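Local coordinates for protein indole-3-acetic acid-amido synthetase GH3.15 (Arabidopsis thaliana, PDB 6E1Q) that conjugates amino acids, chiefly glutamine, to the auxin precursor indole-3-butyric acid and to the herbicide 2,4-DB, using ATP to drive formation of the amide, at residues T22-I27 with D381-K386; G355-L360 with P393-F398; K531-G536 with A572-E577. All blocks are in the same frame, centred on the assembly; numbering follows the deposited sequence.

Contact 1: residues T22-I27 with D381-K386; sequences TNVKQI and DLVDVK
Val24 and Leu382 meet methyl to methyl, CG1 of the valine lying 3.6 Å from CD2 of the leucine, and the two side chains cross at about a right angle. The same Val24 CG1 passes Val383 CG1 at 4.0 Å. It can serve both because it stands anti to the backbone N (chi1 -175°), while CG2 stands beside that N. Lys25 makes the other half of the contact. Its CG is also anti to the backbone N, and a bend at chi2 (97°) places CD against Val383 CG2 at 3.6 Å. The lysine and Val383 side chains likewise cross at about a right angle. Beyond this, NZ forms a salt bridge with Asp381 OD2 at 3.6 Å, while the carboxylate of Asp384 stands farther off, its OD2 4.3 Å from NZ. This second charge is too distant to be a salt bridge but would probably add to the negative field around the ammonium. The arrangement sets the start of helix 24-38, in the N-terminal region of this GH3 enzyme, against the 3-10 turn that follows strand 379-381 in the central domain. The turn is closed by Asp384 N bonding to Asp381 O. On the helix side, an inverse gamma turn centred on Asn23 comes just before helix 24-38. In the second shell, Asp381 OD1 has its stronger partner in Lys59, with Tyr356 OH as a weak additional one. Val24 also touches Pro352 and Ala419, and Leu382 packs on Pro420 and Phe359, continuing the apolar patch.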
ATOM      1  N   THR A  22     -20.653   3.915 -17.350  1.00 30.53           N
ATOM      2  CA  THR A  22     -21.955   3.550 -17.901  1.00 33.97           C
ATOM      3  C   THR A  22     -21.831   2.582 -19.073  1.00 35.51           C
ATOM      4  O   THR A  22     -22.547   1.585 -19.135  1.00 40.71           O
ATOM      5  CB  THR A  22     -22.719   4.815 -18.329  1.00 35.17           C
ATOM      6  OG1 THR A  22     -22.956   5.626 -17.170  1.00 39.59           O
ATOM      7  CG2 THR A  22     -24.075   4.477 -19.020  1.00 35.26           C
ATOM      8  N   ASN A  23     -20.909   2.843 -19.990  1.00 37.89           N
ATOM      9  CA  ASN A  23     -20.732   2.007 -21.177  1.00 38.95           C
ATOM     10  C   ASN A  23     -19.679   0.930 -20.952  1.00 35.60           C
ATOM     11  O   ASN A  23     -18.765   0.735 -21.755  1.00 38.22           O
ATOM     12  CB  ASN A  23     -20.381   2.887 -22.364  1.00 39.36           C
ATOM     13  CG  ASN A  23     -21.385   3.984 -22.553  1.00 51.01           C
ATOM     14  OD1 ASN A  23     -22.576   3.714 -22.636  1.00 50.47           O
ATOM     15  ND2 ASN A  23     -20.923   5.229 -22.603  1.00 55.99           N
ATOM     16  N   VAL A  24     -19.841   0.195 -19.853  1.00 34.65           N
ATOM     17  CA  VAL A  24     -18.773  -0.682 -19.385  1.00 40.77           C
ATOM     18  C   VAL A  24     -18.569  -1.847 -20.351  1.00 39.14           C
ATOM     19  O   VAL A  24     -17.442  -2.142 -20.758  1.00 38.07           O
ATOM     20  CB  VAL A  24     -19.081  -1.152 -17.951  1.00 38.14           C
ATOM     21  CG1 VAL A  24     -17.927  -1.986 -17.379  1.00 33.63           C
ATOM     22  CG2 VAL A  24     -19.380   0.070 -17.046  1.00 31.00           C
ATOM     23  N   LYS A  25     -19.657  -2.503 -20.758  1.00 38.08           N
ATOM     24  CA  LYS A  25     -19.534  -3.678 -21.619  1.00 41.51           C
ATOM     25  C   LYS A  25     -18.890  -3.309 -22.953  1.00 44.24           C
ATOM     26  O   LYS A  25     -17.963  -3.986 -23.418  1.00 40.23           O
ATOM     27  CB  LYS A  25     -20.923  -4.327 -21.801  1.00 46.14           C
ATOM     28  CG  LYS A  25     -20.901  -5.619 -22.607  1.00 66.18           C
ATOM     29  CD  LYS A  25     -20.877  -6.836 -21.656  1.00 86.22           C
ATOM     30  CE  LYS A  25     -20.524  -8.154 -22.357  1.00 85.69           C
ATOM     31  NZ  LYS A  25     -20.013  -9.188 -21.405  1.00 89.71           N
ATOM     32  N   GLN A  26     -19.327  -2.195 -23.544  1.00 38.31           N
ATOM     33  CA  GLN A  26     -18.774  -1.755 -24.819  1.00 45.48           C
ATOM     34  C   GLN A  26     -17.305  -1.363 -24.686  1.00 44.47           C
ATOM     35  O   GLN A  26     -16.490  -1.681 -25.557  1.00 41.44           O
ATOM     36  CB  GLN A  26     -19.594  -0.585 -25.361  1.00 53.47           C
ATOM     37  CG  GLN A  26     -21.115  -0.820 -25.343  1.00 71.24           C
ATOM     38  CD  GLN A  26     -21.805  -0.255 -24.095  1.00 78.83           C
ATOM     39  OE1 GLN A  26     -21.772  -0.858 -23.018  1.00 68.40           O
ATOM     40  NE2 GLN A  26     -22.435   0.907 -24.243  1.00 87.39           N
ATOM     41  N   ILE A  27     -16.944  -0.663 -23.608  1.00 43.52           N
ATOM     42  CA  ILE A  27     -15.559  -0.233 -23.456  1.00 39.04           C
ATOM     43  C   ILE A  27     -14.646  -1.436 -23.242  1.00 38.82           C
ATOM     44  O   ILE A  27     -13.588  -1.555 -23.871  1.00 45.24           O
ATOM     45  CB  ILE A  27     -15.430   0.791 -22.315  1.00 36.30           C
ATOM     46  CG1 ILE A  27     -16.179   2.077 -22.683  1.00 41.78           C
ATOM     47  CG2 ILE A  27     -13.957   1.088 -22.067  1.00 30.39           C
ATOM     48  CD1 ILE A  27     -16.311   3.072 -21.544  1.00 41.12           C
ATOM     49  N   ASP A 381     -16.457 -12.219 -16.739  1.00 41.87           N
ATOM     50  CA  ASP A 381     -16.229 -10.851 -17.183  1.00 39.38           C
ATOM     51  C   ASP A 381     -16.583  -9.858 -16.077  1.00 32.19           C
ATOM     52  O   ASP A 381     -17.344 -10.159 -15.155  1.00 37.22           O
ATOM     53  CB  ASP A 381     -17.068 -10.545 -18.426  1.00 49.00           C
ATOM     54  CG  ASP A 381     -16.418 -11.033 -19.712  1.00 59.95           C
ATOM     55  OD1 ASP A 381     -15.189 -11.266 -19.715  1.00 57.10           O
ATOM     56  OD2 ASP A 381     -17.140 -11.170 -20.724  1.00 61.17           O
ATOM     57  N   LEU A 382     -16.019  -8.652 -16.193  1.00 36.29           N
ATOM     58  CA  LEU A 382     -16.274  -7.593 -15.215  1.00 32.22           C
ATOM     59  C   LEU A 382     -17.767  -7.389 -14.959  1.00 33.50           C
ATOM     60  O   LEU A 382     -18.196  -7.296 -13.805  1.00 34.73           O
ATOM     61  CB  LEU A 382     -15.627  -6.289 -15.692  1.00 32.59           C
ATOM     62  CG  LEU A 382     -15.905  -4.994 -14.922  1.00 35.80           C
ATOM     63  CD1 LEU A 382     -15.285  -5.029 -13.547  1.00 32.53           C
ATOM     64  CD2 LEU A 382     -15.318  -3.832 -15.691  1.00 34.83           C
ATOM     65  N   VAL A 383     -18.580  -7.335 -16.020  1.00 32.89           N
ATOM     66  CA  VAL A 383     -20.008  -7.054 -15.835  1.00 39.50           C
ATOM     67  C   VAL A 383     -20.805  -8.237 -15.309  1.00 40.92           C
ATOM     68  O   VAL A 383     -21.977  -8.065 -14.942  1.00 43.12           O
ATOM     69  CB  VAL A 383     -20.672  -6.605 -17.149  1.00 44.38           C
ATOM     70  CG1 VAL A 383     -19.983  -5.359 -17.689  1.00 38.54           C
ATOM     71  CG2 VAL A 383     -20.646  -7.735 -18.167  1.00 54.36           C
ATOM     72  N   ASP A 384     -20.218  -9.432 -15.271  1.00 38.19           N
ATOM     73  CA  ASP A 384     -20.905 -10.647 -14.837  1.00 37.04           C
ATOM     74  C   ASP A 384     -20.582 -11.036 -13.405  1.00 43.44           C
ATOM     75  O   ASP A 384     -20.996 -12.104 -12.947  1.00 52.36           O
ATOM     76  CB  ASP A 384     -20.550 -11.793 -15.767  1.00 42.81           C
ATOM     77  CG  ASP A 384     -21.041 -11.547 -17.151  1.00 41.20           C
ATOM     78  OD1 ASP A 384     -22.130 -10.938 -17.264  1.00 40.44           O
ATOM     79  OD2 ASP A 384     -20.340 -11.928 -18.109  1.00 48.41           O
ATOM     80  N   VAL A 385     -19.838 -10.196 -12.697  1.00 33.39           N
ATOM     81  CA  VAL A 385     -19.512 -10.454 -11.307  1.00 40.12           C
ATOM     82  C   VAL A 385     -20.789 -10.482 -10.436  1.00 41.75           C
ATOM     83  O   VAL A 385     -21.799  -9.845 -10.757  1.00 37.49           O
ATOM     84  CB  VAL A 385     -18.519  -9.344 -10.913  1.00 42.50           C
ATOM     85  CG1 VAL A 385     -19.092  -8.391  -9.886  1.00 39.88           C
ATOM     86  CG2 VAL A 385     -17.135  -9.912 -10.576  1.00 31.68           C
ATOM     87  N   LYS A 386     -20.746 -11.237  -9.331  1.00 36.18           N
ATOM     88  CA  LYS A 386     -21.902 -11.467  -8.458  1.00 34.38           C
ATOM     89  C   LYS A 386     -21.721 -10.735  -7.136  1.00 37.48           C
ATOM     90  O   LYS A 386     -20.711 -10.933  -6.452  1.00 31.88           O
ATOM     91  CB  LYS A 386     -22.087 -12.956  -8.152  1.00 44.92           C
ATOM     92  CG  LYS A 386     -22.717 -13.790  -9.227  1.00 48.87           C
ATOM     93  CD  LYS A 386     -23.605 -14.847  -8.580  1.00 60.93           C
ATOM     94  CE  LYS A 386     -23.133 -16.247  -8.900  1.00 76.53           C
ATOM     95  NZ  LYS A 386     -23.904 -16.845 -10.029  1.00 84.44           N
TER

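Contact 2: residues G355-L360 with P393-F398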
ATOM      1  N   GLY A 355      -7.806  -1.399 -18.927  1.00 37.40           N
ATOM      2  CA  GLY A 355      -7.400  -2.763 -19.202  1.00 37.70           C
ATOM      3  C   GLY A 355      -8.629  -3.621 -19.361  1.00 30.86           C
ATOM      4  O   GLY A 355      -9.750  -3.170 -19.153  1.00 35.69           O
ATOM      5  N   TYR A 356      -8.408  -4.863 -19.777  1.00 30.06           N
ATOM      6  CA  TYR A 356      -9.477  -5.855 -19.853  1.00 30.97           C
ATOM      7  C   TYR A 356      -9.426  -6.701 -18.590  1.00 33.62           C
ATOM      8  O   TYR A 356      -8.398  -7.324 -18.299  1.00 33.61           O
ATOM      9  CB  TYR A 356      -9.355  -6.743 -21.094  1.00 38.28           C
ATOM     10  CG  TYR A 356     -10.536  -7.688 -21.271  1.00 36.36           C
ATOM     11  CD1 TYR A 356     -11.759  -7.220 -21.740  1.00 32.97           C
ATOM     12  CD2 TYR A 356     -10.431  -9.039 -20.949  1.00 36.72           C
ATOM     13  CE1 TYR A 356     -12.838  -8.070 -21.897  1.00 40.25           C
ATOM     14  CE2 TYR A 356     -11.513  -9.902 -21.098  1.00 40.97           C
ATOM     15  CZ  TYR A 356     -12.715  -9.408 -21.579  1.00 43.69           C
ATOM     16  OH  TYR A 356     -13.803 -10.241 -21.741  1.00 42.00           O
ATOM     17  N   PHE A 357     -10.534  -6.729 -17.855  1.00 30.68           N
ATOM     18  CA  PHE A 357     -10.564  -7.231 -16.486  1.00 29.66           C
ATOM     19  C   PHE A 357     -11.469  -8.447 -16.401  1.00 36.14           C
ATOM     20  O   PHE A 357     -12.672  -8.350 -16.666  1.00 44.69           O
ATOM     21  CB  PHE A 357     -11.053  -6.152 -15.520  1.00 28.21           C
ATOM     22  CG  PHE A 357     -10.212  -4.908 -15.515  1.00 33.99           C
ATOM     23  CD1 PHE A 357      -8.936  -4.924 -14.979  1.00 39.66           C
ATOM     24  CD2 PHE A 357     -10.699  -3.723 -16.025  1.00 31.24           C
ATOM     25  CE1 PHE A 357      -8.161  -3.781 -14.971  1.00 43.25           C
ATOM     26  CE2 PHE A 357      -9.944  -2.586 -16.005  1.00 35.85           C
ATOM     27  CZ  PHE A 357      -8.662  -2.616 -15.485  1.00 43.00           C
ATOM     28  N   GLU A 358     -10.900  -9.583 -16.023  1.00 42.26           N
ATOM     29  CA  GLU A 358     -11.672 -10.766 -15.678  1.00 40.50           C
ATOM     30  C   GLU A 358     -11.521 -11.053 -14.192  1.00 41.07           C
ATOM     31  O   GLU A 358     -10.699 -10.452 -13.493  1.00 37.60           O
ATOM     32  CB  GLU A 358     -11.233 -11.973 -16.510  1.00 38.45           C
ATOM     33  CG  GLU A 358     -11.491 -11.804 -18.002  1.00 34.76           C
ATOM     34  CD  GLU A 358     -10.839 -12.901 -18.815  1.00 45.78           C
ATOM     35  OE1 GLU A 358      -9.591 -12.898 -18.922  1.00 42.90           O
ATOM     36  OE2 GLU A 358     -11.571 -13.767 -19.341  1.00 49.19           O
ATOM     37  N   PHE A 359     -12.331 -11.981 -13.698  1.00 35.38           N
ATOM     38  CA  PHE A 359     -12.362 -12.224 -12.261  1.00 34.56           C
ATOM     39  C   PHE A 359     -12.487 -13.711 -12.006  1.00 35.78           C
ATOM     40  O   PHE A 359     -13.418 -14.362 -12.489  1.00 38.25           O
ATOM     41  CB  PHE A 359     -13.487 -11.437 -11.592  1.00 31.60           C
ATOM     42  CG  PHE A 359     -13.254  -9.957 -11.651  1.00 33.22           C
ATOM     43  CD1 PHE A 359     -13.660  -9.228 -12.759  1.00 27.31           C
ATOM     44  CD2 PHE A 359     -12.528  -9.315 -10.657  1.00 32.16           C
ATOM     45  CE1 PHE A 359     -13.388  -7.873 -12.849  1.00 28.27           C
ATOM     46  CE2 PHE A 359     -12.265  -7.966 -10.734  1.00 28.95           C
ATOM     47  CZ  PHE A 359     -12.701  -7.246 -11.838  1.00 28.57           C
ATOM     48  N   LEU A 360     -11.537 -14.227 -11.251  1.00 36.03           N
ATOM     49  CA  LEU A 360     -11.508 -15.623 -10.864  1.00 40.62           C
ATOM     50  C   LEU A 360     -12.218 -15.770  -9.522  1.00 40.74           C
ATOM     51  O   LEU A 360     -11.819 -15.141  -8.530  1.00 36.76           O
ATOM     52  CB  LEU A 360     -10.050 -16.077 -10.801  1.00 40.67           C
ATOM     53  CG  LEU A 360      -9.653 -17.468 -10.354  1.00 51.83           C
ATOM     54  CD1 LEU A 360     -10.515 -18.523 -11.035  1.00 57.69           C
ATOM     55  CD2 LEU A 360      -8.171 -17.644 -10.689  1.00 50.89           C
ATOM     56  N   PRO A 393      -8.700 -10.545  -9.354  1.00 38.26           N
ATOM     57  CA  PRO A 393      -8.684  -9.956 -10.700  1.00 34.72           C
ATOM     58  C   PRO A 393      -7.678 -10.654 -11.605  1.00 38.75           C
ATOM     59  O   PRO A 393      -6.618 -11.107 -11.168  1.00 32.13           O
ATOM     60  CB  PRO A 393      -8.290  -8.493 -10.455  1.00 34.13           C
ATOM     61  CG  PRO A 393      -8.545  -8.266  -8.984  1.00 36.87           C
ATOM     62  CD  PRO A 393      -8.225  -9.596  -8.337  1.00 31.19           C
ATOM     63  N   VAL A 394      -8.048 -10.749 -12.877  1.00 34.62           N
ATOM     64  CA  VAL A 394      -7.265 -11.371 -13.931  1.00 33.66           C
ATOM     65  C   VAL A 394      -7.203 -10.334 -15.046  1.00 38.69           C
ATOM     66  O   VAL A 394      -8.219 -10.067 -15.707  1.00 33.48           O
ATOM     67  CB  VAL A 394      -7.907 -12.686 -14.409  1.00 39.63           C
ATOM     68  CG1 VAL A 394      -7.142 -13.280 -15.559  1.00 41.81           C
ATOM     69  CG2 VAL A 394      -7.991 -13.691 -13.251  1.00 30.92           C
ATOM     70  N   VAL A 395      -6.039  -9.706 -15.226  1.00 32.55           N
ATOM     71  CA  VAL A 395      -5.941  -8.493 -16.027  1.00 31.26           C
ATOM     72  C   VAL A 395      -5.201  -8.774 -17.323  1.00 32.15           C
ATOM     73  O   VAL A 395      -4.232  -9.541 -17.369  1.00 34.68           O
ATOM     74  CB  VAL A 395      -5.277  -7.333 -15.255  1.00 31.48           C
ATOM     75  CG1 VAL A 395      -6.017  -7.074 -13.938  1.00 29.02           C
ATOM     76  CG2 VAL A 395      -3.762  -7.608 -15.017  1.00 28.55           C
ATOM     77  N   THR A 396      -5.609  -8.109 -18.374  1.00 31.27           N
ATOM     78  CA  THR A 396      -4.996  -8.161 -19.660  1.00 27.86           C
ATOM     79  C   THR A 396      -4.738  -6.707 -19.955  1.00 39.60           C
ATOM     80  O   THR A 396      -5.629  -5.913 -19.964  1.00 36.98           O
ATOM     81  CB  THR A 396      -5.894  -8.778 -20.687  1.00 30.35           C
ATOM     82  OG1 THR A 396      -5.956 -10.153 -20.438  1.00 38.37           O
ATOM     83  CG2 THR A 396      -5.345  -8.602 -22.003  1.00 30.81           C
ATOM     84  N   THR A 397      -3.497  -6.387 -20.218  1.00 32.31           N
ATOM     85  CA  THR A 397      -3.036  -5.030 -20.349  1.00 34.13           C
ATOM     86  C   THR A 397      -2.368  -4.599 -21.615  1.00 36.58           C
ATOM     87  O   THR A 397      -2.188  -5.342 -22.492  1.00 34.86           O
ATOM     88  CB  THR A 397      -2.036  -4.703 -19.217  1.00 32.20           C
ATOM     89  OG1 THR A 397      -0.776  -5.232 -19.529  1.00 33.19           O
ATOM     90  CG2 THR A 397      -2.429  -5.319 -17.959  1.00 33.80           C
ATOM     91  N   PHE A 398      -2.024  -3.336 -21.626  1.00 35.97           N
ATOM     92  CA  PHE A 398      -1.342  -2.694 -22.704  1.00 38.06           C
ATOM     93  C   PHE A 398       0.172  -2.724 -22.576  1.00 44.71           C
ATOM     94  O   PHE A 398       0.825  -2.175 -23.383  1.00 45.62           O
ATOM     95  CB  PHE A 398      -1.781  -1.256 -22.833  1.00 48.39           C
ATOM     96  CG  PHE A 398      -3.169  -1.066 -23.364  1.00 55.42           C
ATOM     97  CD1 PHE A 398      -3.429  -1.175 -24.688  1.00 48.02           C
ATOM     98  CD2 PHE A 398      -4.197  -0.758 -22.532  1.00 61.45           C
ATOM     99  CE1 PHE A 398      -4.670  -0.983 -25.177  1.00 56.67           C
ATOM    100  CE2 PHE A 398      -5.462  -0.582 -23.024  1.00 58.61           C
ATOM    101  CZ  PHE A 398      -5.693  -0.703 -24.344  1.00 48.76           C
TER
HETATM  102  O   HOH W   1      -7.988 -10.623 -18.561  1.00 34.02           O
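Glu358 and Val394 pair through two backbone hydrogen bonds, Glu358 N to Val394 O at 2.7 Å and Val394 N to Glu358 O, also at 2.7 Å. The first is nearly straight, with an N-H...O angle of 167°; in the second the donor sits above the carbonyl plane. Tyr356 and Thr396 form the next hydrogen-bonded pair, again with bonds in both directions. On the face that carries these four side chains, a water spans the strands: it lies 2.8 Å from Glu358 OE1 and 2.8 Å from Thr396 OG1, and is also hydrogen-bonded to Val394 O. The carboxylate's other oxygen, OE2, is gripped by Lys59 and Arg403, and Thr396 OG1 has a further bond to Arg403 N. Thr396 and Glu358 also touch Phe58 of helix 55-61. Farther along the strand, Leu360 CB meets the Val394 methyl CG2 at 4.0 Å.

The other face is apolar. Val395 CG1, anti to the carbonyl carbon (chi1 -55°), comes to the edge of the Phe357 ring, near its plane, 3.8 Å from CD1. Phe359 and Pro393 cross obliquely, with CE2 of the ring 4.0 Å from Pro393 CB, and the same ring stacks with Phe422.

The alternation of hydrogen-bonded and non-hydrogen-bonded pairs, with strand directions 153° apart, is that of a regular twisted antiparallel ladder. It belongs to the beta structure of the GH3 central domain, where the Pro393 side chain lies about 4 Å from those of the ATP-binding residues Tyr326 and Asp408.

Contact 3: residues K531-G536 with A572-E577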
ATOM      1  N   LYS A 531       2.892 -12.618  22.965  1.00 39.93           N
ATOM      2  CA  LYS A 531       4.055 -12.052  23.630  1.00 41.34           C
ATOM      3  C   LYS A 531       4.034 -10.545  23.414  1.00 45.54           C
ATOM      4  O   LYS A 531       3.964 -10.076  22.272  1.00 45.34           O
ATOM      5  CB  LYS A 531       5.352 -12.674  23.108  1.00 41.97           C
ATOM      6  CG  LYS A 531       5.453 -14.197  23.340  1.00 53.76           C
ATOM      7  CD  LYS A 531       6.607 -14.841  22.560  1.00 58.48           C
ATOM      8  CE  LYS A 531       7.429 -15.766  23.432  1.00 64.32           C
ATOM      9  NZ  LYS A 531       7.781 -17.056  22.784  1.00 66.87           N
ATOM     10  N   VAL A 532       4.033  -9.795  24.507  1.00 41.09           N
ATOM     11  CA  VAL A 532       4.089  -8.342  24.429  1.00 44.43           C
ATOM     12  C   VAL A 532       5.544  -7.913  24.298  1.00 49.78           C
ATOM     13  O   VAL A 532       6.397  -8.315  25.097  1.00 55.45           O
ATOM     14  CB  VAL A 532       3.424  -7.713  25.660  1.00 47.35           C
ATOM     15  CG1 VAL A 532       3.596  -6.209  25.654  1.00 48.12           C
ATOM     16  CG2 VAL A 532       1.947  -8.081  25.673  1.00 46.10           C
ATOM     17  N   VAL A 533       5.841  -7.114  23.282  1.00 42.37           N
ATOM     18  CA  VAL A 533       7.210  -6.665  23.045  1.00 47.90           C
ATOM     19  C   VAL A 533       7.329  -5.202  23.436  1.00 46.75           C
ATOM     20  O   VAL A 533       6.360  -4.439  23.373  1.00 48.69           O
ATOM     21  CB  VAL A 533       7.647  -6.897  21.587  1.00 43.05           C
ATOM     22  CG1 VAL A 533       7.788  -8.383  21.332  1.00 43.65           C
ATOM     23  CG2 VAL A 533       6.624  -6.287  20.622  1.00 38.78           C
ATOM     24  N   LYS A 534       8.530  -4.824  23.871  1.00 59.31           N
ATOM     25  CA  LYS A 534       8.805  -3.448  24.264  1.00 63.85           C
ATOM     26  C   LYS A 534       8.540  -2.488  23.102  1.00 59.55           C
ATOM     27  O   LYS A 534       8.681  -2.860  21.931  1.00 59.51           O
ATOM     28  CB  LYS A 534      10.259  -3.319  24.731  1.00 69.28           C
ATOM     29  CG  LYS A 534      10.483  -2.316  25.862  1.00 75.94           C
ATOM     30  CD  LYS A 534      11.966  -2.003  26.102  1.00 74.61           C
ATOM     31  CE  LYS A 534      12.272  -1.915  27.607  1.00 72.55           C
ATOM     32  NZ  LYS A 534      13.681  -1.536  27.887  1.00 72.09           N
ATOM     33  N   PRO A 535       8.137  -1.251  23.397  1.00 56.93           N
ATOM     34  CA  PRO A 535       8.003  -0.240  22.340  1.00 51.67           C
ATOM     35  C   PRO A 535       9.293  -0.099  21.535  1.00 52.50           C
ATOM     36  O   PRO A 535      10.402  -0.235  22.063  1.00 48.62           O
ATOM     37  CB  PRO A 535       7.693   1.045  23.117  1.00 56.99           C
ATOM     38  CG  PRO A 535       7.034   0.574  24.371  1.00 62.95           C
ATOM     39  CD  PRO A 535       7.642  -0.765  24.701  1.00 59.84           C
ATOM     40  N   GLY A 536       9.138   0.178  20.240  1.00 52.29           N
ATOM     41  CA  GLY A 536      10.264   0.215  19.328  1.00 56.05           C
ATOM     42  C   GLY A 536      10.660  -1.124  18.745  1.00 58.52           C
ATOM     43  O   GLY A 536      11.535  -1.164  17.866  1.00 62.01           O
ATOM     44  N   ALA A 572      14.042 -11.241  21.613  1.00 62.06           N
ATOM     45  CA  ALA A 572      14.650 -10.562  22.752  1.00 73.07           C
ATOM     46  C   ALA A 572      14.007  -9.210  23.053  1.00 64.76           C
ATOM     47  O   ALA A 572      14.438  -8.533  23.989  1.00 71.13           O
ATOM     48  CB  ALA A 572      16.169 -10.422  22.564  1.00 75.70           C
ATOM     49  N   ASN A 573      12.978  -8.806  22.321  1.00 63.28           N
ATOM     50  CA  ASN A 573      12.164  -7.680  22.770  1.00 63.31           C
ATOM     51  C   ASN A 573      10.995  -8.099  23.661  1.00 55.09           C
ATOM     52  O   ASN A 573      10.264  -7.227  24.144  1.00 50.39           O
ATOM     53  CB  ASN A 573      11.622  -6.880  21.578  1.00 54.63           C
ATOM     54  CG  ASN A 573      12.680  -5.999  20.931  1.00 59.88           C
ATOM     55  OD1 ASN A 573      12.820  -4.812  21.278  1.00 53.33           O
ATOM     56  ND2 ASN A 573      13.380  -6.550  19.933  1.00 47.13           N
ATOM     57  N   VAL A 574      10.800  -9.400  23.884  1.00 62.15           N
ATOM     58  CA  VAL A 574       9.622  -9.894  24.594  1.00 59.73           C
ATOM     59  C   VAL A 574       9.689  -9.511  26.068  1.00 65.93           C
ATOM     60  O   VAL A 574      10.691  -9.765  26.746  1.00 70.00           O
ATOM     61  CB  VAL A 574       9.499 -11.417  24.430  1.00 59.66           C
ATOM     62  CG1 VAL A 574       8.515 -11.985  25.445  1.00 61.66           C
ATOM     63  CG2 VAL A 574       9.056 -11.760  23.022  1.00 59.59           C
ATOM     64  N   ILE A 575       8.612  -8.899  26.570  1.00 68.73           N
ATOM     65  CA  ILE A 575       8.445  -8.621  27.997  1.00 77.83           C
ATOM     66  C   ILE A 575       7.690  -9.757  28.670  1.00 79.67           C
ATOM     67  O   ILE A 575       8.237 -10.524  29.474  1.00 83.04           O
ATOM     68  CB  ILE A 575       7.651  -7.327  28.253  1.00 70.93           C
ATOM     69  CG1 ILE A 575       8.216  -6.133  27.515  1.00 71.58           C
ATOM     70  CG2 ILE A 575       7.537  -7.070  29.766  1.00 69.12           C
ATOM     71  CD1 ILE A 575       7.279  -4.942  27.638  1.00 70.96           C
ATOM     72  N   SER A 576       6.400  -9.817  28.378  1.00 66.63           N
ATOM     73  CA  SER A 576       5.488 -10.756  28.987  1.00 56.92           C
ATOM     74  C   SER A 576       4.959 -11.690  27.915  1.00 57.60           C
ATOM     75  O   SER A 576       4.949 -11.362  26.722  1.00 54.90           O
ATOM     76  CB  SER A 576       4.347 -10.020  29.687  1.00 50.84           C
ATOM     77  OG  SER A 576       3.983  -8.845  28.982  1.00 59.45           O
ATOM     78  N   GLU A 577       4.587 -12.880  28.354  1.00 51.12           N
ATOM     79  CA  GLU A 577       3.972 -13.886  27.518  1.00 53.64           C
ATOM     80  C   GLU A 577       2.654 -14.274  28.157  1.00 56.21           C
ATOM     81  O   GLU A 577       2.524 -14.274  29.384  1.00 55.02           O
ATOM     82  CB  GLU A 577       4.844 -15.132  27.376  1.00 62.71           C
ATOM     83  CG  GLU A 577       6.106 -14.925  26.601  1.00 79.69           C
ATOM     84  CD  GLU A 577       7.295 -15.595  27.230  1.00 97.00           C
ATOM     85  OE1 GLU A 577       7.636 -15.245  28.380  1.00104.41           O
ATOM     86  OE2 GLU A 577       7.891 -16.471  26.566  1.00101.53           O
TER
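Lys531 and Glu577 lie side by side and point the same way, as neighbours on one face of an antiparallel ladder that carries a beta bulge. The bulge follows from the register: Lys531 pairs with Glu577 and Val533 with Val574, so the single residue Val532 stands opposite two, Ile575 and Ser576. The psi of Ile575, -72°, departs from strand values at just this place. Strand 574-579 is one of the two outermost strands, within this chain, of the four-stranded C-terminal domain sheet, and lies beside strand 529-533.

Along the paired chains, Lys531 CG rests 3.4 Å from Glu577 CG, and CE comes to 3.2 Å from Glu577 OE2. NZ stands 3.8 Å from that oxygen, a long salt bridge; the stronger partner of NZ is Glu571. Val574 lies on the same face: its CG2 touches Lys531 CB at 3.8 Å in an oblique crossing, and also meets Val533 CG1. On this face too, Val533 CB abuts Asn573 CB, while the ND2 of Asn573 is held by Ile569 O and Glu540 OE1. An alanine in place of Lys531 would probably leave Glu571 and Glu577 without this lysine's charge and open a gap beside Glu577 CG, although CB would still meet Val574.

On the other face Val532 CB approaches Ser576 OG, which lies between the backbone N and the carbonyl carbon (chi1 35°). Ile575 CG1 and CD1 come close to Lys534 N. Two backbone bonds cross at the bulge. Val532 N reaches Ser576 O at 2.9 Å, and the tighter bond runs from Ile575 N to Val532 O, 2.7 Å, with the donor almost in line with the C=O (169°).

Contacts 1 and 2 are neighbours, their centres 12 Å apart, and they interlock along the chain: 22-27 comes first, then 355-360, 381-386 and 393-398. They share the central-domain beta structure, where strand 356-361 runs between strands 379-381 and 390-396, and Val385 packs directly on Phe359. Helix 24-38 adds the N-terminal region to both. Contact 3 opens only after these have closed. Its centre is 50 Å from contact 1 and 44 Å from contact 2, across the centre of the chain, in the separate C-terminal domain sheet. Contact 1 thus joins the N-terminal and central regions, contact 2 lies within the central domain beside ATP-binding residues, and contact 3 is local to its own domain.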